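Local atomic coordinates of translation initiation factor eIF2b-like protein,Translation initiation factor eIF2b-like protein (Chaetomium thermophilum, PDB entry 4ZEM), a protein that serves as the regulatory beta subunit of eIF2B, the complex that probably drives GDP-GTP exchange on eIF2 during translation initiation. Residues C305-F310 and L361-P366; A177-A182 and V204-V209; A272-Q277 and K309-D314; K267-A272 and P300-C305; Y276-L281 and I352-V357. All coordinates share one frame; numbering follows the deposited sequence. Where two conformers were deposited one is given.

Interaction 1: residues C305-F310 and L361-P366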
# COMPACT_ATOMS: atom_id res chain seq x y z
N CYS A 305 2.92 5.32 6.28
CA CYS A 305 2.28 4.20 5.59
C CYS A 305 0.83 4.48 5.22
O CYS A 305 0.03 4.86 6.07
CB CYS A 305 2.36 2.95 6.46
SG CYS A 305 2.01 3.31 8.20
N GLY A 306 0.48 4.23 3.96
CA GLY A 306 -0.90 4.32 3.53
C GLY A 306 -1.61 3.06 3.96
O GLY A 306 -0.98 2.01 4.12
N VAL A 307 -2.92 3.16 4.17
CA VAL A 307 -3.73 2.04 4.66
C VAL A 307 -3.68 0.83 3.72
O VAL A 307 -3.78 -0.31 4.17
CB VAL A 307 -5.20 2.50 4.88
CG1 VAL A 307 -6.10 1.34 5.26
CG2 VAL A 307 -5.24 3.58 5.95
N TYR A 308 -3.52 1.07 2.42
CA TYR A 308 -3.41 -0.03 1.47
C TYR A 308 -2.18 -0.91 1.75
O TYR A 308 -2.11 -2.04 1.28
CB TYR A 308 -3.41 0.48 0.02
CG TYR A 308 -2.15 1.16 -0.45
CD1 TYR A 308 -1.20 0.47 -1.19
CD2 TYR A 308 -1.92 2.51 -0.18
CE1 TYR A 308 -0.05 1.08 -1.63
CE2 TYR A 308 -0.76 3.14 -0.62
CZ TYR A 308 0.17 2.42 -1.34
OH TYR A 308 1.32 3.03 -1.79
N LYS A 309 -1.21 -0.38 2.48
CA LYS A 309 -0.05 -1.18 2.85
C LYS A 309 -0.25 -1.93 4.18
O LYS A 309 0.63 -2.66 4.64
CB LYS A 309 1.20 -0.29 2.89
CG LYS A 309 1.41 0.38 1.54
CD LYS A 309 2.84 0.39 1.05
CE LYS A 309 3.58 1.64 1.46
NZ LYS A 309 4.91 1.69 0.78
N PHE A 310 -1.42 -1.77 4.79
CA PHE A 310 -1.77 -2.52 6.01
C PHE A 310 -2.06 -3.99 5.71
O PHE A 310 -3.10 -4.31 5.12
CB PHE A 310 -2.98 -1.91 6.70
CG PHE A 310 -2.67 -0.72 7.57
CD1 PHE A 310 -1.77 0.25 7.15
CD2 PHE A 310 -3.28 -0.57 8.80
CE1 PHE A 310 -1.49 1.35 7.95
CE2 PHE A 310 -3.00 0.52 9.60
CZ PHE A 310 -2.10 1.48 9.18
N LEU A 361 1.84 7.10 10.58
CA LEU A 361 1.26 8.24 9.90
C LEU A 361 0.64 7.78 8.59
O LEU A 361 1.35 7.38 7.66
CB LEU A 361 2.31 9.33 9.69
CG LEU A 361 1.83 10.63 9.05
CD1 LEU A 361 0.57 11.11 9.72
CD2 LEU A 361 2.90 11.69 9.18
N THR A 362 -0.68 7.87 8.52
CA THR A 362 -1.44 7.31 7.40
C THR A 362 -2.20 8.40 6.65
O THR A 362 -2.25 9.55 7.07
CB THR A 362 -2.45 6.25 7.90
OG1 THR A 362 -3.56 6.90 8.53
CG2 THR A 362 -1.80 5.31 8.89
N ASN A 363 -2.82 8.01 5.54
CA ASN A 363 -3.66 8.93 4.77
C ASN A 363 -4.83 9.46 5.61
O ASN A 363 -5.40 10.50 5.31
CB ASN A 363 -4.20 8.25 3.52
CG ASN A 363 -4.56 6.80 3.75
OD1 ASN A 363 -3.72 5.99 4.14
ND2 ASN A 363 -5.84 6.48 3.57
N LEU A 364 -5.20 8.69 6.63
CA LEU A 364 -6.22 9.09 7.61
C LEU A 364 -5.66 9.99 8.73
O LEU A 364 -6.41 10.57 9.50
CB LEU A 364 -6.86 7.84 8.22
CG LEU A 364 -7.45 6.88 7.18
CD1 LEU A 364 -8.07 5.66 7.84
CD2 LEU A 364 -8.47 7.62 6.32
N GLY A 365 -4.33 10.04 8.84
CA GLY A 365 -3.70 10.85 9.86
C GLY A 365 -2.79 10.01 10.74
O GLY A 365 -2.69 8.79 10.56
N PRO A 366 -2.12 10.65 11.71
CA PRO A 366 -1.24 9.92 12.63
C PRO A 366 -2.04 9.00 13.55
O PRO A 366 -3.12 9.38 14.00
CB PRO A 366 -0.54 11.04 13.40
CG PRO A 366 -1.53 12.16 13.37
CD PRO A 366 -2.13 12.10 12.00
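Asn363 OD1 accepts the backbone N-H of Val307 at 2.9 Å, the donor lying in the plane of the amide carbonyl. CG of Asn363 lies between its own backbone N and carbonyl carbon (chi1 38°), which turns it toward segment 305-310. Val307 CG2 comes within 3.4 Å of Asn363 OD1, and the two side chains cross at about a right angle. The same methyl also meets Leu364 CD1.

A second, nearly straight bond runs from Cys305 N to Leu361 O (2.9 Å), continuing the parallel pairing of strands 301-304 and 359-362 by one more link. Beside it, Cys305 O lies 3.2 Å from Thr362 CA, a CA-H...O contact. Thr362 CG2 reaches the Phe310 ring obliquely, 3.9 Å from CZ. Its OG1 turns back to donate to Gly365 O, on a lone pair, and the backbone N of Thr362 gives that oxygen a second hydrogen bond. Thr362 is thus fixed at the mouth of a tight hairpin whose type I turn runs from Thr362 to Gly365.

Helix 372-379 packs on Val307 and Phe310, while helix 154-182 touches Tyr308, Leu361 and Asn363, so the contact lies at the end of the central sheet between these helices.

Interaction 2: residues A177-A182 and V204-V209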
# COMPACT_ATOMS: atom_id res chain seq x y z
N ALA A 177 -2.56 8.51 -1.80
CA ALA A 177 -2.08 8.23 -0.45
C ALA A 177 -0.90 9.10 -0.01
O ALA A 177 -0.89 9.62 1.10
CB ALA A 177 -1.72 6.75 -0.31
N ASP A 178 0.09 9.27 -0.89
CA ASP A 178 1.28 10.05 -0.54
C ASP A 178 0.96 11.51 -0.22
O ASP A 178 1.48 12.08 0.74
CB ASP A 178 2.32 9.99 -1.66
CG ASP A 178 3.12 8.69 -1.65
OD1 ASP A 178 2.94 7.90 -0.70
OD2 ASP A 178 3.95 8.48 -2.56
N ASP A 179 0.09 12.11 -1.03
CA ASP A 179 -0.33 13.49 -0.80
C ASP A 179 -1.16 13.62 0.47
O ASP A 179 -1.08 14.62 1.17
CB ASP A 179 -1.12 14.02 -2.00
CG ASP A 179 -0.24 14.28 -3.21
OD1 ASP A 179 0.99 14.44 -3.02
OD2 ASP A 179 -0.77 14.32 -4.34
N GLN A 180 -2.00 12.63 0.73
CA GLN A 180 -2.81 12.67 1.94
C GLN A 180 -1.92 12.55 3.17
O GLN A 180 -2.13 13.25 4.16
CB GLN A 180 -3.87 11.58 1.91
CG GLN A 180 -5.03 11.94 1.00
CD GLN A 180 -5.95 10.78 0.75
OE1 GLN A 180 -5.60 9.63 1.00
NE2 GLN A 180 -7.14 11.07 0.24
N ILE A 181 -0.93 11.67 3.10
CA ILE A 181 0.03 11.53 4.19
C ILE A 181 0.80 12.84 4.38
O ILE A 181 0.98 13.31 5.51
CB ILE A 181 1.00 10.36 3.93
CG1 ILE A 181 0.24 9.03 3.99
CG2 ILE A 181 2.14 10.38 4.94
CD1 ILE A 181 1.07 7.82 3.60
N ALA A 182 1.20 13.45 3.27
CA ALA A 182 1.95 14.70 3.30
C ALA A 182 1.14 15.88 3.84
O ALA A 182 1.72 16.87 4.28
CB ALA A 182 2.48 15.04 1.91
N VAL A 204 8.22 9.35 1.60
CA VAL A 204 8.94 10.21 2.52
C VAL A 204 9.39 11.49 1.81
O VAL A 204 9.31 12.59 2.37
CB VAL A 204 10.17 9.50 3.12
CG1 VAL A 204 10.93 10.44 4.05
CG2 VAL A 204 9.75 8.24 3.86
N GLU A 205 9.83 11.35 0.57
CA GLU A 205 10.26 12.51 -0.21
C GLU A 205 9.11 13.50 -0.38
O GLU A 205 9.29 14.70 -0.17
CB GLU A 205 10.81 12.08 -1.57
CG GLU A 205 12.11 11.28 -1.50
CD GLU A 205 12.68 10.94 -2.88
OE1 GLU A 205 12.24 11.56 -3.88
OE2 GLU A 205 13.56 10.05 -2.96
N ARG A 206 7.93 13.01 -0.73
CA ARG A 206 6.78 13.88 -0.92
C ARG A 206 6.37 14.53 0.40
O ARG A 206 5.92 15.67 0.43
CB ARG A 206 5.61 13.11 -1.54
CG ARG A 206 5.89 12.60 -2.95
CD ARG A 206 4.61 12.26 -3.69
NE ARG A 206 4.85 11.70 -5.02
CZ ARG A 206 4.65 10.43 -5.35
NH1 ARG A 206 4.91 10.01 -6.58
NH2 ARG A 206 4.19 9.57 -4.45
N PHE A 207 6.55 13.79 1.49
CA PHE A 207 6.27 14.29 2.82
C PHE A 207 7.23 15.42 3.22
O PHE A 207 6.80 16.48 3.70
CB PHE A 207 6.37 13.13 3.81
CG PHE A 207 6.06 13.49 5.23
CD1 PHE A 207 4.75 13.48 5.70
CD2 PHE A 207 7.08 13.80 6.12
CE1 PHE A 207 4.47 13.79 7.01
CE2 PHE A 207 6.80 14.10 7.44
CZ PHE A 207 5.49 14.11 7.89
N LEU A 208 8.53 15.21 3.00
CA LEU A 208 9.52 16.22 3.35
C LEU A 208 9.40 17.48 2.50
O LEU A 208 9.47 18.60 3.01
CB LEU A 208 10.93 15.64 3.21
CG LEU A 208 11.26 14.52 4.19
CD1 LEU A 208 12.63 13.94 3.87
CD2 LEU A 208 11.19 15.02 5.64
N VAL A 209 9.19 17.29 1.19
CA VAL A 209 9.04 18.41 0.27
C VAL A 209 7.82 19.26 0.60
O VAL A 209 7.88 20.49 0.55
CB VAL A 209 8.96 17.89 -1.20
CG1 VAL A 209 8.36 18.94 -2.14
CG2 VAL A 209 10.34 17.45 -1.67
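Asp178 swings CG anti to its carbonyl carbon (chi1 -79°), while Arg206, extended from CG to NE, sets CD beside Asp178 CB, and the guanidinium beyond it meets the carboxylate. The two side chains cross at about a right angle and form a salt bridge between Asp178 OD2 and Arg206 NH2. As modelled, OD2 comes to the guanidinium edge, the two planes 44° apart. This geometry is doubtful, because the modelled separation is too short to trust and Arg206 has a second conformer; the pairing is firmer than its details.

On the inner side of the interface the contact becomes apolar. Phe207 has CG anti to the backbone N, and the edge of its ring meets the carbonyl of Ile181, with CD1 3.8 Å from Ile181 O. Ile181 CG2 touches the same CD1 at 4.1 Å. Ala182 CB lies 3.8 Å from Arg206 O, a small side chain set close to the neighbouring backbone.

The helix axes approach to 8.6 Å at a crossing angle of -39°. Leu304 and Leu361 of the Rossmann-like sheet lie under both Ile181 and Phe207, so helices 154-182 and 202-214 share one sheet face.

Asp178 is buried, and its pairing with Arg206 through OD2, with the hydroxyl of Thr203 bonded to OD1, probably favours the charged carboxylate in this setting.

Interaction 3: residues A272-Q277 and K309-D314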
# COMPACT_ATOMS: atom_id res chain seq x y z
N ALA A 272 7.32 2.74 5.44
CA ALA A 272 7.05 1.34 5.71
C ALA A 272 6.65 0.66 4.41
O ALA A 272 5.82 1.19 3.68
CB ALA A 272 5.97 1.18 6.76
N LYS A 273 7.26 -0.49 4.13
CA LYS A 273 6.84 -1.31 3.00
C LYS A 273 5.52 -2.01 3.32
O LYS A 273 4.73 -2.30 2.42
CB LYS A 273 7.90 -2.35 2.63
CG LYS A 273 9.19 -1.80 2.07
CD LYS A 273 10.31 -2.83 2.22
CE LYS A 273 11.56 -2.43 1.46
NZ LYS A 273 11.92 -1.01 1.71
N ALA A 274 5.31 -2.32 4.60
CA ALA A 274 4.07 -2.94 5.06
C ALA A 274 3.85 -2.71 6.55
O ALA A 274 4.79 -2.50 7.31
CB ALA A 274 4.09 -4.43 4.75
N VAL A 275 2.59 -2.81 6.96
CA VAL A 275 2.25 -2.75 8.38
C VAL A 275 1.54 -4.04 8.75
O VAL A 275 0.83 -4.62 7.93
CB VAL A 275 1.34 -1.54 8.71
CG1 VAL A 275 0.94 -1.53 10.19
CG2 VAL A 275 2.05 -0.25 8.35
N TYR A 276 1.74 -4.51 9.97
CA TYR A 276 1.10 -5.73 10.42
C TYR A 276 0.12 -5.47 11.56
O TYR A 276 0.15 -4.41 12.19
CB TYR A 276 2.16 -6.75 10.84
CG TYR A 276 3.06 -7.13 9.70
CD1 TYR A 276 4.32 -6.57 9.56
CD2 TYR A 276 2.64 -8.05 8.73
CE1 TYR A 276 5.15 -6.92 8.50
CE2 TYR A 276 3.45 -8.40 7.67
CZ TYR A 276 4.71 -7.83 7.56
OH TYR A 276 5.52 -8.18 6.51
N GLN A 277 -0.74 -6.45 11.81
CA GLN A 277 -1.81 -6.32 12.79
C GLN A 277 -1.29 -6.03 14.20
O GLN A 277 -1.94 -5.33 14.97
CB GLN A 277 -2.63 -7.60 12.80
CG GLN A 277 -3.49 -7.77 11.56
CD GLN A 277 -4.46 -8.91 11.68
OE1 GLN A 277 -4.10 -10.00 12.13
NE2 GLN A 277 -5.70 -8.68 11.26
N LYS A 309 -1.21 -0.38 2.48
CA LYS A 309 -0.05 -1.18 2.85
C LYS A 309 -0.25 -1.93 4.18
O LYS A 309 0.63 -2.66 4.64
CB LYS A 309 1.20 -0.29 2.89
CG LYS A 309 1.41 0.38 1.54
CD LYS A 309 2.84 0.39 1.05
CE LYS A 309 3.58 1.64 1.46
NZ LYS A 309 4.91 1.69 0.78
N PHE A 310 -1.42 -1.77 4.79
CA PHE A 310 -1.77 -2.52 6.01
C PHE A 310 -2.06 -3.99 5.71
O PHE A 310 -3.10 -4.31 5.12
CB PHE A 310 -2.98 -1.91 6.70
CG PHE A 310 -2.67 -0.72 7.57
CD1 PHE A 310 -1.77 0.25 7.15
CD2 PHE A 310 -3.28 -0.57 8.80
CE1 PHE A 310 -1.49 1.35 7.95
CE2 PHE A 310 -3.00 0.52 9.60
CZ PHE A 310 -2.10 1.48 9.18
N CYS A 311 -1.18 -4.90 6.13
CA CYS A 311 -1.42 -6.32 5.93
C CYS A 311 -2.22 -6.87 7.10
O CYS A 311 -1.82 -6.69 8.25
CB CYS A 311 -0.10 -7.09 5.79
SG CYS A 311 0.90 -6.66 4.35
N PRO A 312 -3.31 -7.60 6.82
CA PRO A 312 -4.26 -8.08 7.83
C PRO A 312 -3.82 -9.37 8.51
O PRO A 312 -4.66 -10.19 8.91
CB PRO A 312 -5.54 -8.32 7.02
CG PRO A 312 -5.18 -8.10 5.56
CD PRO A 312 -3.69 -8.04 5.47
N GLU A 313 -2.52 -9.58 8.56
CA GLU A 313 -1.92 -10.75 9.20
C GLU A 313 -0.97 -10.34 10.33
O GLU A 313 -0.62 -9.16 10.47
CB GLU A 313 -1.19 -11.60 8.18
CG GLU A 313 -0.01 -10.92 7.55
CD GLU A 313 0.53 -11.69 6.36
OE1 GLU A 313 -0.28 -12.02 5.47
OE2 GLU A 313 1.74 -11.97 6.33
N ASP A 314 -0.54 -11.32 11.12
CA ASP A 314 0.49 -11.10 12.11
C ASP A 314 1.79 -11.38 11.36
O ASP A 314 1.77 -12.02 10.31
CB ASP A 314 0.34 -12.03 13.32
CG ASP A 314 -0.22 -11.33 14.54
OD1 ASP A 314 -0.80 -10.23 14.40
OD2 ASP A 314 -0.08 -11.87 15.65
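Val275 and Phe310 pair in a single beta bridge, by which the loop after strand 301-304 docks on strand 274-275, an outer strand of the small antiparallel sheet. Val275 N bonds Lys309 O at 3.0 Å, and Cys311 N returns a bond to Val275 O. Just before the bridge, Lys273 and Ala274 both face Leu282, a classic beta bulge. The side chains of Val275 and Phe310 run side by side, and Val275 CB sits over one ring face, 4.2 Å from the centroid, in a CH-pi contact.

Gln277 shows how a long side chain can follow a backbone. Its CB lies 3.6 Å from Asp314 OD1 and also faces Glu313 O. CG, placed anti to the carbonyl carbon by chi1 of -71°, meets Glu313 O and the carbonyl carbon of Pro312. CD then comes up to Pro312 O at 3.1 Å, and NE2 stays beside the same oxygen, at an angle too poor for a hydrogen bond. OE1 lies near Pro312 O, an acceptor like itself, and Glu313 C. In the backbone, Gln277 N binds Glu313 O at 3.0 Å. An alanine here would probably open a gap over the Pro312-Glu313 peptide, which would lose the amide lying against it.

At the other end, Lys309 bends at chi2 and chi3 to reach Asp43 in a salt bridge, with a weak bond to Ala272 O. Cys311 SG stands obliquely off the Tyr276 ring, 5.3 Å from its centroid, whereas Glu313 O meets that ring at its edge, 3.9 Å from Tyr276 CD2.

Interaction 4: residues K267-A272 and P300-C305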
# COMPACT_ATOMS: atom_id res chain seq x y z
N LYS A 267 13.46 13.86 15.55
CA LYS A 267 12.61 12.73 15.22
C LYS A 267 13.18 11.93 14.07
O LYS A 267 13.97 12.44 13.27
CB LYS A 267 11.19 13.19 14.88
CG LYS A 267 11.12 14.24 13.79
CD LYS A 267 9.86 15.07 13.92
CE LYS A 267 9.77 15.72 15.29
NZ LYS A 267 8.56 16.58 15.41
N VAL A 268 12.77 10.67 13.99
CA VAL A 268 13.18 9.75 12.94
C VAL A 268 11.97 9.31 12.14
O VAL A 268 10.95 8.92 12.71
CB VAL A 268 13.88 8.50 13.51
CG1 VAL A 268 14.28 7.57 12.37
CG2 VAL A 268 15.11 8.89 14.34
N ILE A 269 12.09 9.37 10.82
CA ILE A 269 10.99 9.04 9.92
C ILE A 269 11.38 7.89 8.98
O ILE A 269 12.45 7.91 8.39
CB ILE A 269 10.55 10.27 9.10
CG1 ILE A 269 9.99 11.34 10.05
CG2 ILE A 269 9.48 9.90 8.09
CD1 ILE A 269 9.50 12.58 9.35
N PHE A 270 10.49 6.91 8.85
CA PHE A 270 10.70 5.78 7.93
C PHE A 270 9.53 5.59 6.99
O PHE A 270 8.37 5.85 7.34
CB PHE A 270 10.84 4.44 8.68
CG PHE A 270 11.99 4.36 9.62
CD1 PHE A 270 11.79 4.48 10.98
CD2 PHE A 270 13.26 4.08 9.16
CE1 PHE A 270 12.84 4.38 11.87
CE2 PHE A 270 14.32 3.97 10.05
CZ PHE A 270 14.11 4.12 11.40
N GLY A 271 9.82 5.10 5.79
CA GLY A 271 8.76 4.63 4.94
C GLY A 271 8.56 3.16 5.30
O GLY A 271 9.53 2.42 5.46
N ALA A 272 7.32 2.74 5.44
CA ALA A 272 7.05 1.34 5.71
C ALA A 272 6.65 0.66 4.41
O ALA A 272 5.82 1.19 3.68
CB ALA A 272 5.97 1.18 6.76
N PRO A 300 11.15 10.25 18.89
CA PRO A 300 9.93 9.67 18.30
C PRO A 300 10.20 9.02 16.95
O PRO A 300 10.84 9.61 16.08
CB PRO A 300 9.01 10.89 18.15
CG PRO A 300 9.48 11.84 19.19
CD PRO A 300 10.98 11.68 19.20
N VAL A 301 9.67 7.82 16.78
CA VAL A 301 9.83 7.08 15.54
C VAL A 301 8.51 7.14 14.80
O VAL A 301 7.48 6.69 15.31
CB VAL A 301 10.24 5.62 15.79
CG1 VAL A 301 10.27 4.86 14.48
CG2 VAL A 301 11.59 5.55 16.47
N ILE A 302 8.54 7.71 13.60
CA ILE A 302 7.34 7.90 12.81
C ILE A 302 7.42 7.05 11.55
O ILE A 302 8.39 7.14 10.78
CB ILE A 302 7.09 9.38 12.39
CG1 ILE A 302 6.99 10.31 13.61
CG2 ILE A 302 5.82 9.52 11.58
CD1 ILE A 302 8.29 10.94 14.02
N ALA A 303 6.39 6.24 11.33
CA ALA A 303 6.32 5.41 10.14
C ALA A 303 5.28 5.96 9.19
O ALA A 303 4.11 6.13 9.56
CB ALA A 303 6.00 3.97 10.50
N LEU A 304 5.70 6.24 7.96
CA LEU A 304 4.79 6.71 6.93
C LEU A 304 4.23 5.50 6.21
O LEU A 304 4.99 4.71 5.65
CB LEU A 304 5.49 7.64 5.93
CG LEU A 304 5.48 9.15 6.18
CD1 LEU A 304 5.80 9.49 7.62
CD2 LEU A 304 6.46 9.82 5.24
N CYS A 305 2.92 5.32 6.28
CA CYS A 305 2.28 4.20 5.59
C CYS A 305 0.83 4.48 5.22
O CYS A 305 0.03 4.86 6.07
CB CYS A 305 2.36 2.95 6.46
SG CYS A 305 2.01 3.31 8.20
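A beta-alpha-beta crossover brings strands 267-271 and 301-304 together as parallel neighbours in the Rossmann-like sheet, with helix 287-296, preceded by the hairpin strands 274-275 and 281-284, in the connection. Val268 N binds Pro300 O and Ile302 N binds Val268 O, the latter at 2.8 Å; Phe270 N to Ile302 O and Leu304 N to Phe270 O repeat the pattern. A fifth bond, from Ala272 N to Leu304 O at 3.1 Å, extends the pairing to Ala272. The strand axes lie 4.7 Å apart at their closest, with a twist of -24°.

The two sheet faces differ in what they carry. On one, Phe270 and Val301 cross obliquely, and Val301 CG1 meets the ring at its edge, 3.7 Å from Phe270 CE1. Val301 CG1 is anti to its own backbone N (chi1 175°), which turns this methyl, and not CG2, to the ring. Helix 287-296 packs against both residues.

The other face carries Ile269, Ile302 and Leu304. Ile269 CG2 touches Leu304 CD1 at 3.7 Å, and Phe207 of helix 202-214 covers the pair. Ile302 CD1 reaches across to the neighbouring strand and meets Lys267 CB, 3.8 Å away. Beyond that carbon the lysine chain leads off to its own polar partners, Gln188 O and the carboxylate of Asp193.

Next to the bond from Ala272 N, the two segments meet through small side chains, Ala272 CB resting 4.0 Å from Cys305 CB.

Interaction 5: residues Y276-L281 and I352-V357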
# COMPACT_ATOMS: atom_id res chain seq x y z
N TYR A 276 1.74 -4.51 9.97
CA TYR A 276 1.10 -5.73 10.42
C TYR A 276 0.12 -5.47 11.56
O TYR A 276 0.15 -4.41 12.19
CB TYR A 276 2.16 -6.75 10.84
CG TYR A 276 3.06 -7.13 9.70
CD1 TYR A 276 4.32 -6.57 9.56
CD2 TYR A 276 2.64 -8.05 8.73
CE1 TYR A 276 5.15 -6.92 8.50
CE2 TYR A 276 3.45 -8.40 7.67
CZ TYR A 276 4.71 -7.83 7.56
OH TYR A 276 5.52 -8.18 6.51
N GLN A 277 -0.74 -6.45 11.81
CA GLN A 277 -1.81 -6.32 12.79
C GLN A 277 -1.29 -6.03 14.20
O GLN A 277 -1.94 -5.33 14.97
CB GLN A 277 -2.63 -7.60 12.80
CG GLN A 277 -3.49 -7.77 11.56
CD GLN A 277 -4.46 -8.91 11.68
OE1 GLN A 277 -4.10 -10.00 12.13
NE2 GLN A 277 -5.70 -8.68 11.26
N ASN A 278 -0.13 -6.58 14.52
CA ASN A 278 0.51 -6.36 15.81
C ASN A 278 1.19 -5.00 15.91
O ASN A 278 1.67 -4.62 16.98
CB ASN A 278 1.52 -7.47 16.08
CG ASN A 278 2.74 -7.37 15.18
OD1 ASN A 278 2.64 -6.91 14.04
ND2 ASN A 278 3.88 -7.81 15.68
N GLY A 279 1.25 -4.28 14.80
CA GLY A 279 1.90 -2.98 14.77
C GLY A 279 3.35 -3.04 14.32
O GLY A 279 4.03 -2.02 14.29
N GLY A 280 3.81 -4.23 13.96
CA GLY A 280 5.14 -4.39 13.42
C GLY A 280 5.22 -3.82 12.01
O GLY A 280 4.20 -3.62 11.35
N LEU A 281 6.43 -3.54 11.55
CA LEU A 281 6.60 -2.95 10.23
C LEU A 281 7.56 -3.75 9.37
O LEU A 281 8.45 -4.43 9.87
CB LEU A 281 7.13 -1.53 10.34
CG LEU A 281 6.34 -0.48 11.11
CD1 LEU A 281 7.18 0.78 11.18
CD2 LEU A 281 5.00 -0.20 10.44
N ILE A 352 10.53 -4.18 12.14
CA ILE A 352 10.55 -3.37 13.34
C ILE A 352 9.37 -3.76 14.21
O ILE A 352 8.22 -3.67 13.77
CB ILE A 352 10.49 -1.87 13.01
CG1 ILE A 352 11.72 -1.45 12.22
CG2 ILE A 352 10.35 -1.04 14.28
CD1 ILE A 352 11.81 0.03 11.95
N PRO A 353 9.64 -4.21 15.45
CA PRO A 353 8.56 -4.57 16.37
C PRO A 353 7.81 -3.32 16.83
O PRO A 353 8.38 -2.22 16.78
CB PRO A 353 9.30 -5.27 17.52
CG PRO A 353 10.67 -4.72 17.47
CD PRO A 353 10.97 -4.41 16.04
N PRO A 354 6.55 -3.47 17.26
CA PRO A 354 5.71 -2.31 17.61
C PRO A 354 6.25 -1.44 18.76
O PRO A 354 5.95 -0.24 18.79
CB PRO A 354 4.37 -2.95 17.99
CG PRO A 354 4.73 -4.36 18.38
CD PRO A 354 5.82 -4.74 17.43
N ASP A 355 7.02 -2.02 19.67
CA ASP A 355 7.58 -1.26 20.78
C ASP A 355 8.50 -0.12 20.31
O ASP A 355 8.58 0.92 20.96
CB ASP A 355 8.34 -2.19 21.74
CG ASP A 355 7.45 -2.72 22.84
OD1 ASP A 355 6.22 -2.54 22.75
OD2 ASP A 355 7.98 -3.31 23.81
N LEU A 356 9.20 -0.34 19.20
CA LEU A 356 10.10 0.65 18.61
C LEU A 356 9.39 1.74 17.80
O LEU A 356 10.02 2.71 17.39
CB LEU A 356 11.14 -0.04 17.72
CG LEU A 356 12.11 -0.94 18.48
CD1 LEU A 356 13.15 -1.57 17.56
CD2 LEU A 356 12.77 -0.17 19.62
N VAL A 357 8.10 1.56 17.53
CA VAL A 357 7.36 2.54 16.73
C VAL A 357 6.42 3.43 17.55
O VAL A 357 5.65 2.94 18.35
CB VAL A 357 6.51 1.84 15.64
CG1 VAL A 357 5.80 2.88 14.77
CG2 VAL A 357 7.38 0.93 14.80
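Leu281 and Ile352 form an antiparallel hydrogen-bonded pair, Leu281 N giving to Ile352 O at 2.9 Å and Ile352 N to Leu281 O at 3.1 Å. Alongside, Gly280 CA adds a CA-H...O contact to Ile352 O. The CB atoms of Leu281 and Ile352 lie together on one sheet face. Leu281, its CG anti to the carbonyl carbon (chi1 -60°), meets Val357 tip to tip, with CD1 3.6 Å from Val357 CG2.

Pro354 fits against the turn before Leu281. Its CB lies 3.3 Å from Asn278 O, while its CD faces Asn278 ND2 at 4.0 Å, the two side chains crossing at about a right angle. Gly279 passes so close to this ring that a CB on it would press on Pro354 CB. The carbonyl oxygen of Gly279 is bonded by Tyr360 OH.

Asn278 works at both ends of its amide. OD1 accepts Gly280 N at 2.9 Å in an Asx turn, the donor standing above the carbonyl plane, and ND2 pairs with Tyr351 OH. An alanine in its place would probably leave Gly280 N and the Tyr351 hydroxyl without these mates and open a gap beside Pro354 CD.

Tyr276 to Gly279 is a type I turn, with Gly279 N bonded to Tyr276 O and Tyr276 N to Gly280 O. Together with the positive phi of Gly279 (95°), this is the type I turn plus G1 bulge of a beta hairpin, here joining strands 274-275 and 281-284, with strand 349-352 completing the small sheet.

Overall arrangement
From the N terminus, interaction 2 closes first, bringing helix 202-214 back against the end of helix 154-182 before any other contact opens. The remaining four interlock. Interaction 4 closes the loop from strand 267-271 to strand 301-304, and interactions 3 and 5, which both start within that loop, cross it. These two share Tyr276 and Gln277 but end far apart in the sequence, at 309-314 and 352-357. Interaction 1 opens at 305-310, where interaction 3 ends and interaction 4 has just closed, and it crosses interaction 5. Interactions 1, 2 and 4 build the central sheet and its helical cover, while interactions 3 and 5 fasten the small antiparallel sheet beside it.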